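Long-range contact in NDP-rhamnosyltransferase (Saccharopolyspora spinosa, PDB 3TSA), which is probably a rhamnosyltransferase of the GT-B fold, built of two Rossmann-like domains: residues W113-L118 with L134-V139. Residues are numbered along the deposited sequence; the frame is centred on the assembly and turned at random.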
loop_
_atom_site.group_PDB
_atom_site.type_symbol
_atom_site.label_atom_id
_atom_site.label_comp_id
_atom_site.label_asym_id
_atom_site.label_seq_id
_atom_site.Cartn_x
_atom_site.Cartn_y
_atom_site.Cartn_z
ATOM N N TRP A 113 -7.790 8.686 -18.752
ATOM C CA TRP A 113 -6.537 8.342 -18.107
ATOM C C TRP A 113 -5.475 7.725 -19.055
ATOM O O TRP A 113 -4.238 7.724 -18.732
ATOM C CB TRP A 113 -6.854 7.429 -16.919
ATOM C CG TRP A 113 -5.695 7.293 -15.928
ATOM C CD1 TRP A 113 -5.240 8.249 -15.040
ATOM C CD2 TRP A 113 -4.888 6.126 -15.699
ATOM N NE1 TRP A 113 -4.197 7.748 -14.270
ATOM C CE2 TRP A 113 -3.972 6.438 -14.630
ATOM C CE3 TRP A 113 -4.851 4.862 -16.275
ATOM C CZ2 TRP A 113 -3.014 5.535 -14.166
ATOM C CZ3 TRP A 113 -3.907 3.947 -15.800
ATOM C CH2 TRP A 113 -2.990 4.282 -14.776
ATOM N N ARG A 114 -5.921 7.207 -20.221
ATOM C CA ARG A 114 -5.000 6.638 -21.239
ATOM C C ARG A 114 -4.036 5.574 -20.698
ATOM O O ARG A 114 -2.801 5.735 -20.730
ATOM C CB ARG A 114 -4.210 7.786 -21.942
ATOM C CG ARG A 114 -5.114 8.797 -22.696
ATOM C CD ARG A 114 -4.302 9.436 -23.870
ATOM N NE ARG A 114 -5.110 10.300 -24.746
ATOM C CZ ARG A 114 -6.142 9.893 -25.493
ATOM N NH1 ARG A 114 -6.517 8.614 -25.509
ATOM N NH2 ARG A 114 -6.809 10.779 -26.224
ATOM N N PRO A 115 -4.565 4.464 -20.220
ATOM C CA PRO A 115 -3.727 3.383 -19.778
ATOM C C PRO A 115 -2.943 2.756 -20.917
ATOM O O PRO A 115 -3.373 2.796 -22.126
ATOM C CB PRO A 115 -4.760 2.388 -19.186
ATOM C CG PRO A 115 -5.944 2.602 -20.016
ATOM C CD PRO A 115 -5.994 4.135 -20.038
ATOM N N SER A 116 -1.791 2.200 -20.597
ATOM C CA SER A 116 -1.115 1.423 -21.611
ATOM C C SER A 116 -1.305 -0.066 -21.514
ATOM O O SER A 116 -0.977 -0.787 -22.453
ATOM C CB SER A 116 0.369 1.754 -21.694
ATOM O OG SER A 116 0.983 1.550 -20.471
ATOM N N VAL A 117 -1.865 -0.557 -20.414
ATOM C CA VAL A 117 -1.994 -1.984 -20.300
ATOM C C VAL A 117 -3.128 -2.126 -19.252
ATOM O O VAL A 117 -3.307 -1.214 -18.373
ATOM C CB VAL A 117 -0.668 -2.629 -19.813
ATOM C CG1 VAL A 117 -0.244 -2.070 -18.505
ATOM C CG2 VAL A 117 -0.777 -4.180 -19.747
ATOM N N LEU A 118 -3.923 -3.168 -19.448
ATOM C CA LEU A 118 -5.036 -3.483 -18.540
ATOM C C LEU A 118 -4.650 -4.740 -17.758
ATOM O O LEU A 118 -4.320 -5.762 -18.357
ATOM C CB LEU A 118 -6.325 -3.700 -19.314
ATOM C CG LEU A 118 -6.720 -2.624 -20.313
ATOM C CD1 LEU A 118 -8.098 -3.140 -20.983
ATOM C CD2 LEU A 118 -6.859 -1.249 -19.604
ATOM N N LEU A 134 -10.524 -1.063 -27.344
ATOM C CA LEU A 134 -9.478 -0.034 -27.347
ATOM C C LEU A 134 -8.131 -0.455 -27.899
ATOM O O LEU A 134 -7.149 0.330 -27.901
ATOM C CB LEU A 134 -9.327 0.537 -25.922
ATOM C CG LEU A 134 -10.586 1.325 -25.464
ATOM C CD1 LEU A 134 -10.402 1.850 -24.091
ATOM C CD2 LEU A 134 -10.943 2.509 -26.419
ATOM N N ASP A 135 -8.039 -1.687 -28.360
ATOM C CA ASP A 135 -6.750 -2.216 -28.801
ATOM C C ASP A 135 -5.614 -1.993 -27.769
ATOM O O ASP A 135 -4.522 -1.488 -28.084
ATOM C CB ASP A 135 -6.336 -1.595 -30.176
ATOM C CG ASP A 135 -5.169 -2.353 -30.847
ATOM O OD1 ASP A 135 -4.957 -3.552 -30.582
ATOM O OD2 ASP A 135 -4.459 -1.743 -31.667
ATOM N N LEU A 136 -5.886 -2.316 -26.500
ATOM C CA LEU A 136 -4.828 -2.323 -25.482
ATOM C C LEU A 136 -4.611 -3.763 -25.037
ATOM O O LEU A 136 -5.595 -4.515 -24.903
ATOM C CB LEU A 136 -5.274 -1.506 -24.274
ATOM C CG LEU A 136 -5.616 -0.027 -24.556
ATOM C CD1 LEU A 136 -6.497 0.492 -23.403
ATOM C CD2 LEU A 136 -4.343 0.778 -24.770
ATOM N N PRO A 137 -3.345 -4.088 -24.705
ATOM C CA PRO A 137 -2.924 -5.398 -24.149
ATOM C C PRO A 137 -3.589 -5.667 -22.824
ATOM O O PRO A 137 -3.734 -4.742 -22.002
ATOM C CB PRO A 137 -1.407 -5.257 -24.047
ATOM C CG PRO A 137 -1.149 -3.810 -23.940
ATOM C CD PRO A 137 -2.232 -3.127 -24.720
ATOM N N VAL A 138 -4.039 -6.910 -22.661
ATOM C CA VAL A 138 -4.717 -7.351 -21.472
ATOM C C VAL A 138 -3.860 -8.424 -20.841
ATOM O O VAL A 138 -3.563 -9.447 -21.480
ATOM C CB VAL A 138 -6.155 -7.834 -21.766
ATOM C CG1 VAL A 138 -6.743 -8.549 -20.563
ATOM C CG2 VAL A 138 -7.051 -6.630 -22.095
ATOM N N VAL A 139 -3.515 -8.208 -19.577
ATOM C CA VAL A 139 -2.849 -9.255 -18.809
ATOM C C VAL A 139 -3.900 -9.721 -17.825
ATOM O O VAL A 139 -4.392 -8.930 -16.972
ATOM C CB VAL A 139 -1.634 -8.702 -18.060
ATOM C CG1 VAL A 139 -1.040 -9.797 -17.098
ATOM C CG2 VAL A 139 -0.464 -8.255 -19.050
#
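Leu118 lies beside Val138 on one face of the sheet, their side chains meeting at a slant with CD1 of Leu118 3.8 Å from CG2 of Val138. The other branch of Leu118 serves a different neighbour: CD2 approaches CD1 of Leu136 at 4.2 Å, the two leucines crossing at about a right angle. Leu136 holds CG anti to its carbonyl carbon (chi1 -59°) and crosses Pro115 at about a right angle, CD1 meeting only the CG corner of the ring (4.0 Å), while CD2 makes a van der Waals contact of 3.5 Å with the carbonyl O of the same proline. Two backbone bonds, Leu118 N to Pro137 O (3.0 Å) and Val139 N to Leu118 O (2.8 Å), grip Leu118 from both its N-H and its carbonyl, both nearly straight (168° and 172°). They start the parallel pairing of strands 117-121 and 138-141, which with helix 125-133 form a beta-alpha-beta unit of the Rossmann-like N-terminal domain. CG2 of Val117, anti to the backbone N, is the branch that turns to Val139, 4.1 Å from its CG2. Beside them CG of the Pro137 ring packs against the carbonyl O of Ser116, a van der Waals contact of 3.4 Å. Strand 3-7 runs along the other edge of strand 117-121, with Leu5 touching both Pro115 and Leu118, while Ser116 OG is hydrogen-bonded to Arg3 N.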